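Local coordinates for VlsE1 (Borreliella burgdorferi, PDB 1L8W), which is a variable surface lipoprotein antigen of the Lyme disease spirochaete and probably serves evasion of the host immune response through antigenic variation, at residues K149-K161 with N246-G258; A211-L224 with A304-I316. All blocks are in the same frame, centred on the assembly; numbering follows the deposited sequence.

Interaction 1: K149-K161 with N246-G258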
loop_
_atom_site.group_PDB
_atom_site.type_symbol
_atom_site.label_atom_id
_atom_site.label_comp_id
_atom_site.label_asym_id
_atom_site.label_seq_id
_atom_site.Cartn_x
_atom_site.Cartn_y
_atom_site.Cartn_z
ATOM N N LYS A 149 15.920 9.939 3.359
ATOM C CA LYS A 149 16.292 9.409 2.053
ATOM C C LYS A 149 15.112 9.358 1.085
ATOM O O LYS A 149 13.948 9.510 1.472
ATOM C CB LYS A 149 16.851 7.984 2.197
ATOM C CG LYS A 149 18.157 7.863 2.970
ATOM C CD LYS A 149 18.559 6.407 3.113
ATOM C CE LYS A 149 19.898 6.255 3.830
ATOM N NZ LYS A 149 20.274 4.821 3.995
ATOM N N VAL A 150 15.433 9.153 -0.185
ATOM C CA VAL A 150 14.419 9.016 -1.215
ATOM C C VAL A 150 14.039 7.547 -1.140
ATOM O O VAL A 150 14.910 6.698 -0.965
ATOM C CB VAL A 150 14.981 9.281 -2.635
ATOM C CG1 VAL A 150 13.892 9.031 -3.667
ATOM C CG2 VAL A 150 15.502 10.709 -2.747
ATOM N N ALA A 151 12.753 7.243 -1.249
ATOM C CA ALA A 151 12.321 5.853 -1.205
ATOM C C ALA A 151 12.858 5.159 -2.446
ATOM O O ALA A 151 13.044 5.793 -3.479
ATOM C CB ALA A 151 10.800 5.768 -1.177
ATOM N N ASP A 152 13.112 3.861 -2.335
ATOM C CA ASP A 152 13.616 3.083 -3.461
ATOM C C ASP A 152 12.506 3.026 -4.502
ATOM O O ASP A 152 11.437 2.471 -4.248
ATOM C CB ASP A 152 13.994 1.673 -2.995
ATOM C CG ASP A 152 14.645 0.844 -4.092
ATOM O OD1 ASP A 152 13.930 0.331 -4.981
ATOM O OD2 ASP A 152 15.882 0.716 -4.064
ATOM N N LYS A 153 12.756 3.605 -5.671
ATOM C CA LYS A 153 11.748 3.638 -6.721
ATOM C C LYS A 153 11.350 2.279 -7.281
ATOM O O LYS A 153 10.193 2.080 -7.651
ATOM C CB LYS A 153 12.195 4.574 -7.850
ATOM C CG LYS A 153 13.680 4.559 -8.126
ATOM C CD LYS A 153 14.025 5.370 -9.365
ATOM C CE LYS A 153 13.351 4.784 -10.597
ATOM N NZ LYS A 153 13.685 5.523 -11.851
ATOM N N ALA A 154 12.293 1.343 -7.347
ATOM C CA ALA A 154 11.991 0.012 -7.865
ATOM C C ALA A 154 11.060 -0.739 -6.911
ATOM O O ALA A 154 10.242 -1.552 -7.342
ATOM C CB ALA A 154 13.280 -0.782 -8.077
ATOM N N SER A 155 11.196 -0.477 -5.615
ATOM C CA SER A 155 10.340 -1.115 -4.614
ATOM C C SER A 155 8.950 -0.472 -4.667
ATOM O O SER A 155 7.933 -1.168 -4.645
ATOM C CB SER A 155 10.934 -0.936 -3.211
ATOM O OG SER A 155 10.102 -1.505 -2.219
ATOM N N VAL A 156 8.920 0.858 -4.741
ATOM C CA VAL A 156 7.662 1.605 -4.802
ATOM C C VAL A 156 6.829 1.202 -6.010
ATOM O O VAL A 156 5.708 0.719 -5.871
ATOM C CB VAL A 156 7.902 3.141 -4.893
ATOM C CG1 VAL A 156 6.577 3.864 -4.941
ATOM C CG2 VAL A 156 8.712 3.631 -3.707
ATOM N N LYS A 157 7.389 1.396 -7.201
ATOM C CA LYS A 157 6.685 1.076 -8.439
ATOM C C LYS A 157 6.343 -0.388 -8.571
ATOM O O LYS A 157 5.286 -0.734 -9.111
ATOM C CB LYS A 157 7.499 1.515 -9.658
ATOM C CG LYS A 157 7.593 3.013 -9.831
ATOM C CD LYS A 157 8.041 3.361 -11.238
ATOM C CE LYS A 157 9.417 2.799 -11.536
ATOM N NZ LYS A 157 10.410 3.301 -10.545
ATOM N N GLY A 158 7.239 -1.249 -8.091
ATOM C CA GLY A 158 6.990 -2.677 -8.167
ATOM C C GLY A 158 5.863 -3.094 -7.247
ATOM O O GLY A 158 5.028 -3.928 -7.595
ATOM N N ILE A 159 5.828 -2.519 -6.053
ATOM C CA ILE A 159 4.772 -2.871 -5.122
ATOM C C ILE A 159 3.438 -2.424 -5.712
ATOM O O ILE A 159 2.449 -3.155 -5.648
ATOM C CB ILE A 159 5.026 -2.229 -3.738
ATOM C CG1 ILE A 159 6.233 -2.911 -3.081
ATOM C CG2 ILE A 159 3.801 -2.376 -2.833
ATOM C CD1 ILE A 159 6.580 -2.356 -1.719
ATOM N N ALA A 160 3.426 -1.233 -6.309
ATOM C CA ALA A 160 2.212 -0.696 -6.925
ATOM C C ALA A 160 1.756 -1.561 -8.107
ATOM O O ALA A 160 0.580 -1.934 -8.211
ATOM C CB ALA A 160 2.457 0.739 -7.389
ATOM N N LYS A 161 2.693 -1.892 -8.990
ATOM C CA LYS A 161 2.372 -2.696 -10.153
ATOM C C LYS A 161 1.861 -4.056 -9.721
ATOM O O LYS A 161 0.937 -4.603 -10.326
ATOM C CB LYS A 161 3.600 -2.853 -11.051
ATOM C CG LYS A 161 3.359 -3.730 -12.264
ATOM C CD LYS A 161 4.585 -3.774 -13.153
ATOM C CE LYS A 161 4.353 -4.654 -14.373
ATOM N NZ LYS A 161 5.545 -4.673 -15.262
ATOM N N ASN A 246 0.750 12.075 -8.272
ATOM C CA ASN A 246 0.193 10.753 -8.012
ATOM C C ASN A 246 0.869 10.172 -6.770
ATOM O O ASN A 246 1.993 10.544 -6.441
ATOM C CB ASN A 246 0.384 9.843 -9.236
ATOM C CG ASN A 246 1.850 9.587 -9.560
ATOM O OD1 ASN A 246 2.540 8.866 -8.839
ATOM N ND2 ASN A 246 2.329 10.178 -10.649
ATOM N N PRO A 247 0.195 9.257 -6.053
ATOM C CA PRO A 247 0.821 8.692 -4.851
ATOM C C PRO A 247 2.181 7.984 -5.032
ATOM O O PRO A 247 2.997 7.959 -4.099
ATOM C CB PRO A 247 -0.276 7.785 -4.275
ATOM C CG PRO A 247 -1.140 7.462 -5.437
ATOM C CD PRO A 247 -1.167 8.727 -6.248
ATOM N N ILE A 248 2.432 7.424 -6.217
ATOM C CA ILE A 248 3.708 6.757 -6.489
ATOM C C ILE A 248 4.844 7.788 -6.531
ATOM O O ILE A 248 5.895 7.595 -5.919
ATOM C CB ILE A 248 3.659 5.964 -7.829
ATOM C CG1 ILE A 248 2.722 4.759 -7.681
ATOM C CG2 ILE A 248 5.059 5.499 -8.238
ATOM C CD1 ILE A 248 2.588 3.930 -8.936
ATOM N N ALA A 249 4.621 8.894 -7.229
ATOM C CA ALA A 249 5.623 9.948 -7.327
ATOM C C ALA A 249 5.871 10.601 -5.968
ATOM O O ALA A 249 6.994 11.028 -5.659
ATOM C CB ALA A 249 5.168 10.998 -8.327
ATOM N N ALA A 250 4.817 10.683 -5.160
ATOM C CA ALA A 250 4.916 11.291 -3.836
ATOM C C ALA A 250 5.644 10.373 -2.869
ATOM O O ALA A 250 6.462 10.838 -2.075
ATOM C CB ALA A 250 3.508 11.636 -3.293
ATOM N N ALA A 251 5.351 9.076 -2.938
ATOM C CA ALA A 251 5.984 8.084 -2.059
ATOM C C ALA A 251 7.503 7.968 -2.279
ATOM O O ALA A 251 8.266 7.909 -1.320
ATOM C CB ALA A 251 5.317 6.716 -2.244
ATOM N N ILE A 252 7.947 7.926 -3.533
ATOM C CA ILE A 252 9.380 7.849 -3.791
ATOM C C ILE A 252 10.036 9.124 -3.276
ATOM O O ILE A 252 11.050 9.069 -2.571
ATOM C CB ILE A 252 9.686 7.672 -5.298
ATOM C CG1 ILE A 252 9.192 6.299 -5.761
ATOM C CG2 ILE A 252 11.194 7.838 -5.552
ATOM C CD1 ILE A 252 9.287 6.058 -7.254
ATOM N N GLY A 253 9.465 10.276 -3.622
ATOM C CA GLY A 253 10.025 11.532 -3.143
ATOM C C GLY A 253 11.184 12.139 -3.925
ATOM O O GLY A 253 11.656 11.582 -4.928
ATOM N N ASP A 254 11.653 13.280 -3.425
ATOM C CA ASP A 254 12.731 14.064 -4.028
ATOM C C ASP A 254 13.733 14.519 -2.959
ATOM O O ASP A 254 13.385 14.636 -1.790
ATOM C CB ASP A 254 12.096 15.273 -4.736
ATOM C CG ASP A 254 13.114 16.254 -5.280
ATOM O OD1 ASP A 254 13.743 16.975 -4.474
ATOM O OD2 ASP A 254 13.278 16.307 -6.520
ATOM N N LYS A 255 14.974 14.781 -3.363
ATOM C CA LYS A 255 16.008 15.205 -2.417
ATOM C C LYS A 255 15.827 16.603 -1.827
ATOM O O LYS A 255 16.250 16.847 -0.696
ATOM C CB LYS A 255 17.400 15.102 -3.054
ATOM C CG LYS A 255 17.806 13.679 -3.447
ATOM C CD LYS A 255 19.315 13.527 -3.581
ATOM C CE LYS A 255 20.007 13.668 -2.221
ATOM N NZ LYS A 255 21.501 13.519 -2.291
ATOM N N ASP A 256 15.209 17.520 -2.570
ATOM C CA ASP A 256 15.003 18.874 -2.054
ATOM C C ASP A 256 13.956 18.913 -0.950
ATOM O O ASP A 256 13.823 19.913 -0.243
ATOM C CB ASP A 256 14.582 19.843 -3.163
ATOM C CG ASP A 256 15.706 20.149 -4.127
ATOM O OD1 ASP A 256 16.880 19.992 -3.728
ATOM O OD2 ASP A 256 15.414 20.555 -5.276
ATOM N N GLY A 257 13.210 17.826 -0.800
ATOM C CA GLY A 257 12.191 17.793 0.227
ATOM C C GLY A 257 11.107 18.803 -0.086
ATOM O O GLY A 257 11.022 19.306 -1.209
ATOM N N GLY A 258 10.281 19.112 0.907
ATOM C CA GLY A 258 9.210 20.061 0.688
ATOM C C GLY A 258 8.214 20.070 1.829
ATOM O O GLY A 258 8.359 19.324 2.798
#

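Interaction 2: A211-L224 with A304-I316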
loop_
_atom_site.group_PDB
_atom_site.type_symbol
_atom_site.label_atom_id
_atom_site.label_comp_id
_atom_site.label_asym_id
_atom_site.label_seq_id
_atom_site.Cartn_x
_atom_site.Cartn_y
_atom_site.Cartn_z
ATOM N N ALA A 211 -1.411 13.214 8.510
ATOM C CA ALA A 211 -1.183 11.933 7.841
ATOM C C ALA A 211 -2.096 10.867 8.416
ATOM O O ALA A 211 -2.652 10.057 7.676
ATOM C CB ALA A 211 0.281 11.507 7.991
ATOM N N ALA A 212 -2.245 10.853 9.738
ATOM C CA ALA A 212 -3.129 9.875 10.348
ATOM C C ALA A 212 -4.598 10.188 10.000
ATOM O O ALA A 212 -5.391 9.281 9.758
ATOM C CB ALA A 212 -2.931 9.861 11.852
ATOM N N GLY A 213 -4.952 11.473 9.963
ATOM C CA GLY A 213 -6.318 11.867 9.643
ATOM C C GLY A 213 -6.707 11.445 8.242
ATOM O O GLY A 213 -7.801 10.928 8.019
ATOM N N ALA A 214 -5.797 11.660 7.295
ATOM C CA ALA A 214 -6.012 11.293 5.903
ATOM C C ALA A 214 -6.285 9.793 5.806
ATOM O O ALA A 214 -7.191 9.355 5.088
ATOM C CB ALA A 214 -4.771 11.667 5.072
ATOM N N VAL A 215 -5.496 9.007 6.533
ATOM C CA VAL A 215 -5.650 7.558 6.549
ATOM C C VAL A 215 -6.956 7.150 7.242
ATOM O O VAL A 215 -7.610 6.190 6.833
ATOM C CB VAL A 215 -4.451 6.881 7.279
ATOM C CG1 VAL A 215 -4.730 5.391 7.522
ATOM C CG2 VAL A 215 -3.191 7.056 6.463
ATOM N N SER A 216 -7.343 7.878 8.281
ATOM C CA SER A 216 -8.570 7.533 8.995
ATOM C C SER A 216 -9.810 7.808 8.162
ATOM O O SER A 216 -10.806 7.085 8.267
ATOM C CB SER A 216 -8.679 8.310 10.310
ATOM O OG SER A 216 -8.895 9.693 10.076
ATOM N N ALA A 217 -9.728 8.844 7.330
ATOM C CA ALA A 217 -10.830 9.288 6.476
ATOM C C ALA A 217 -11.136 8.444 5.240
ATOM O O ALA A 217 -12.032 8.790 4.464
ATOM C CB ALA A 217 -10.576 10.730 6.047
ATOM N N VAL A 218 -10.406 7.350 5.043
ATOM C CA VAL A 218 -10.637 6.500 3.876
ATOM C C VAL A 218 -10.593 5.013 4.229
ATOM O O VAL A 218 -9.947 4.614 5.197
ATOM C CB VAL A 218 -9.598 6.789 2.771
ATOM C CG1 VAL A 218 -9.713 8.242 2.321
ATOM C CG2 VAL A 218 -8.190 6.495 3.287
ATOM N N SER A 219 -11.292 4.192 3.449
ATOM C CA SER A 219 -11.311 2.763 3.714
ATOM C C SER A 219 -10.127 2.106 2.997
ATOM O O SER A 219 -9.381 2.767 2.274
ATOM C CB SER A 219 -12.650 2.155 3.251
ATOM O OG SER A 219 -12.765 2.113 1.832
ATOM N N GLY A 220 -9.949 0.809 3.206
ATOM C CA GLY A 220 -8.855 0.105 2.560
ATOM C C GLY A 220 -9.066 0.037 1.062
ATOM O O GLY A 220 -8.119 0.203 0.289
ATOM N N GLU A 221 -10.308 -0.215 0.651
ATOM C CA GLU A 221 -10.647 -0.290 -0.767
ATOM C C GLU A 221 -10.225 0.989 -1.490
ATOM O O GLU A 221 -9.573 0.939 -2.539
ATOM C CB GLU A 221 -12.152 -0.488 -0.956
ATOM C CG GLU A 221 -12.705 -1.786 -0.400
ATOM C CD GLU A 221 -12.515 -1.902 1.101
ATOM O OE1 GLU A 221 -12.832 -0.927 1.816
ATOM O OE2 GLU A 221 -12.055 -2.968 1.566
ATOM N N GLN A 222 -10.590 2.136 -0.922
ATOM C CA GLN A 222 -10.254 3.427 -1.519
ATOM C C GLN A 222 -8.753 3.629 -1.671
ATOM O O GLN A 222 -8.296 4.133 -2.691
ATOM C CB GLN A 222 -10.854 4.567 -0.688
ATOM C CG GLN A 222 -12.361 4.683 -0.798
ATOM C CD GLN A 222 -12.914 5.798 0.071
ATOM O OE1 GLN A 222 -13.056 5.645 1.282
ATOM N NE2 GLN A 222 -13.208 6.938 -0.546
ATOM N N ILE A 223 -7.990 3.251 -0.650
ATOM C CA ILE A 223 -6.537 3.380 -0.711
ATOM C C ILE A 223 -5.993 2.416 -1.773
ATOM O O ILE A 223 -5.052 2.737 -2.495
ATOM C CB ILE A 223 -5.888 3.064 0.654
ATOM C CG1 ILE A 223 -6.431 4.020 1.721
ATOM C CG2 ILE A 223 -4.391 3.233 0.559
ATOM C CD1 ILE A 223 -6.102 3.615 3.154
ATOM N N LEU A 224 -6.609 1.242 -1.866
ATOM C CA LEU A 224 -6.214 0.230 -2.838
ATOM C C LEU A 224 -6.423 0.780 -4.246
ATOM O O LEU A 224 -5.535 0.700 -5.094
ATOM C CB LEU A 224 -7.064 -1.034 -2.663
ATOM C CG LEU A 224 -6.379 -2.408 -2.648
ATOM C CD1 LEU A 224 -7.417 -3.480 -2.951
ATOM C CD2 LEU A 224 -5.264 -2.469 -3.673
ATOM N N ALA A 304 -0.159 5.963 11.482
ATOM C CA ALA A 304 -0.742 6.179 10.163
ATOM C C ALA A 304 -0.206 5.214 9.120
ATOM O O ALA A 304 -0.968 4.591 8.380
ATOM C CB ALA A 304 -0.485 7.624 9.717
ATOM N N ALA A 305 1.115 5.112 9.048
ATOM C CA ALA A 305 1.767 4.232 8.092
ATOM C C ALA A 305 1.288 2.810 8.331
ATOM O O ALA A 305 0.946 2.084 7.394
ATOM C CB ALA A 305 3.293 4.316 8.261
ATOM N N GLU A 306 1.254 2.420 9.600
ATOM C CA GLU A 306 0.812 1.078 9.958
ATOM C C GLU A 306 -0.656 0.876 9.614
ATOM O O GLU A 306 -1.026 -0.144 9.023
ATOM C CB GLU A 306 1.089 0.821 11.440
ATOM C CG GLU A 306 2.588 0.665 11.721
ATOM C CD GLU A 306 2.925 0.607 13.192
ATOM O OE1 GLU A 306 2.016 0.333 14.014
ATOM O OE2 GLU A 306 4.111 0.823 13.524
ATOM N N SER A 307 -1.502 1.835 9.965
ATOM C CA SER A 307 -2.913 1.687 9.619
ATOM C C SER A 307 -3.083 1.691 8.103
ATOM O O SER A 307 -3.868 0.917 7.565
ATOM C CB SER A 307 -3.744 2.808 10.236
ATOM O OG SER A 307 -3.860 2.604 11.626
ATOM N N ALA A 308 -2.351 2.565 7.417
ATOM C CA ALA A 308 -2.439 2.629 5.960
ATOM C C ALA A 308 -2.111 1.263 5.350
ATOM O O ALA A 308 -2.827 0.770 4.477
ATOM C CB ALA A 308 -1.483 3.684 5.409
ATOM N N VAL A 309 -1.023 0.651 5.800
ATOM C CA VAL A 309 -0.670 -0.647 5.249
ATOM C C VAL A 309 -1.653 -1.749 5.662
ATOM O O VAL A 309 -2.068 -2.554 4.829
ATOM C CB VAL A 309 0.769 -1.046 5.620
ATOM C CG1 VAL A 309 0.972 -0.923 7.115
ATOM C CG2 VAL A 309 1.039 -2.466 5.151
ATOM N N ARG A 310 -2.049 -1.783 6.929
ATOM C CA ARG A 310 -3.004 -2.793 7.369
ATOM C C ARG A 310 -4.307 -2.684 6.574
ATOM O O ARG A 310 -4.934 -3.701 6.271
ATOM C CB ARG A 310 -3.304 -2.655 8.864
ATOM C CG ARG A 310 -2.199 -3.134 9.798
ATOM C CD ARG A 310 -2.705 -3.250 11.228
ATOM N NE ARG A 310 -3.014 -1.951 11.820
ATOM C CZ ARG A 310 -2.239 -1.319 12.698
ATOM N NH1 ARG A 310 -1.100 -1.865 13.103
ATOM N NH2 ARG A 310 -2.604 -0.142 13.172
ATOM N N LYS A 311 -4.724 -1.460 6.243
ATOM C CA LYS A 311 -5.958 -1.268 5.476
ATOM C C LYS A 311 -5.808 -1.776 4.038
ATOM O O LYS A 311 -6.701 -2.443 3.506
ATOM C CB LYS A 311 -6.375 0.214 5.444
ATOM C CG LYS A 311 -7.023 0.729 6.721
ATOM C CD LYS A 311 -7.622 2.138 6.523
ATOM C CE LYS A 311 -8.434 2.553 7.754
ATOM N NZ LYS A 311 -9.108 3.865 7.570
ATOM N N VAL A 312 -4.690 -1.451 3.400
ATOM C CA VAL A 312 -4.464 -1.898 2.026
ATOM C C VAL A 312 -4.338 -3.428 1.895
ATOM O O VAL A 312 -4.979 -4.038 1.034
ATOM C CB VAL A 312 -3.221 -1.204 1.427
ATOM C CG1 VAL A 312 -2.135 -1.161 2.451
ATOM C CG2 VAL A 312 -2.731 -1.953 0.204
ATOM N N LEU A 313 -3.547 -4.048 2.762
ATOM C CA LEU A 313 -3.356 -5.502 2.720
ATOM C C LEU A 313 -4.623 -6.264 3.095
ATOM O O LEU A 313 -4.882 -7.347 2.580
ATOM C CB LEU A 313 -2.228 -5.920 3.664
ATOM C CG LEU A 313 -0.832 -5.390 3.362
ATOM C CD1 LEU A 313 0.166 -6.024 4.322
ATOM C CD2 LEU A 313 -0.470 -5.727 1.933
ATOM N N GLY A 314 -5.397 -5.707 4.015
ATOM C CA GLY A 314 -6.639 -6.345 4.402
ATOM C C GLY A 314 -7.605 -6.323 3.229
ATOM O O GLY A 314 -8.324 -7.291 2.996
ATOM N N ALA A 315 -7.615 -5.229 2.473
ATOM C CA ALA A 315 -8.509 -5.136 1.324
ATOM C C ALA A 315 -8.068 -6.120 0.225
ATOM O O ALA A 315 -8.901 -6.707 -0.472
ATOM C CB ALA A 315 -8.536 -3.689 0.789
ATOM N N ILE A 316 -6.757 -6.298 0.077
ATOM C CA ILE A 316 -6.231 -7.222 -0.918
ATOM C C ILE A 316 -6.694 -8.617 -0.515
ATOM O O ILE A 316 -7.125 -9.409 -1.356
ATOM C CB ILE A 316 -4.681 -7.166 -0.979
ATOM C CG1 ILE A 316 -4.232 -5.844 -1.617
ATOM C CG2 ILE A 316 -4.141 -8.342 -1.776
ATOM C CD1 ILE A 316 -2.724 -5.668 -1.676
#

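Interaction 1: K149-K161 with N246-G258
The backbone N of Ala151 donates to Ile252 O at 2.8 Å, in the carbonyl plane and on a lone pair, tying the N-terminal approach of one helix to the C-terminal end of another in the largely helical fold of this Borrelia lipoprotein. The short segments of helices 153-161 and 247-252 run roughly antiparallel, at 150°, with their axes 9.6 Å apart. Asp152 is the N-cap of the first, its OD1 accepting from Ser155 N through the anti lone pair; Asn246 caps the second, OD1 taking Ala249 N from a position tilted out of the carbonyl plane. Beyond Ile252, Gly253 leaves helical geometry with positive phi, and Ala251 O is bonded by Arg279 NH1.

Both branches of Ile252 reach the facing segment. CG2 meets Val150 CG1 in the loop. A chi1 of -67° sets CG1 beside the backbone N, where it presses tightly on Val156 CG2 at 3.4 Å, and CD1 at its tip lies against Lys153 CB. One turn back, Ile248 CG2 touches Lys157 CG where the two side chains cross at about a right angle, and Ile248 CD1 rests on Ala160 CB at 3.5 Å.

Interaction 2: A211-L224 with A304-I316
Lys311 reaches out of helix 304-316 into the turn between two short helices, where its NZ donates to Val215 O at 2.9 Å and to Val218 O at 2.6 Å. The long helix packs here against two consecutive helices and the bend between them: helix 211-216 runs alongside 304-316 at 21°, and after the turn helix 220-224 crosses it at 90°, with axes only 7.9 Å apart.

Small residues line much of both approaches, consistent with the short axis distances. At one end the methyl of Ala304 is a bump set against the backbone of Ala212, its CB 3.5 Å from Ala212 CA and also close to Ala212 CB. A turn later Val215 straddles the surface of the long helix: CG1, anti to the backbone N (chi1 170°), lies over Ser307 CB and Ala308 N, and CG2 meets Ala308 CB at 3.9 Å. At the perpendicular crossing Gly220 presents bare backbone, and its CA approaches Lys311 O to 3.5 Å in a CA-H...O contact. Ala315 CB fits the hollow formed by Gly220 C, Glu221 OE2 and Leu224 CD1. Leu224 then crosses Ile316 at about a right angle, CD2 against CG1, where both side chains also touch Ile163 of helix 153-170.

The lysine chain, extended beyond CG, lies in the corner. Lys311 CD is 4.0 Å from Ile223 CD1, the two side chains crossing at about a right angle. Val218 O is met almost end-on, Val215 O somewhat out of its carbonyl plane. Thus the aliphatic stem is packed as a hydrophobic group, while one ammonium takes up two carbonyl oxygens at the helix break, probably stabilising the turn electrostatically.

In the fold
The segments of interactions 1 and 2 alternate along the chain, and their centres lie about 18 Å apart, with nearest atoms about 7 Å apart. Interaction 2 is the more buried and lies nearer the centre of the chain; interaction 1 is partly buried and reaches the surface through its lysines. Two helices join them: Ala160 and Ile248 of interaction 1 touch helix 220-230, which supplies the perpendicular crossing of interaction 2, and helix 153-170, which carries Ala160, meets Leu224 and Ile316 through Ile163. The chemistry differs accordingly. A branched isoleucine and a backbone-to-backbone bond dominate 149-161 with 246-258, whereas alanine, glycine and a lysine ammonium bound to main-chain carbonyls bring 211-224 close to 304-316.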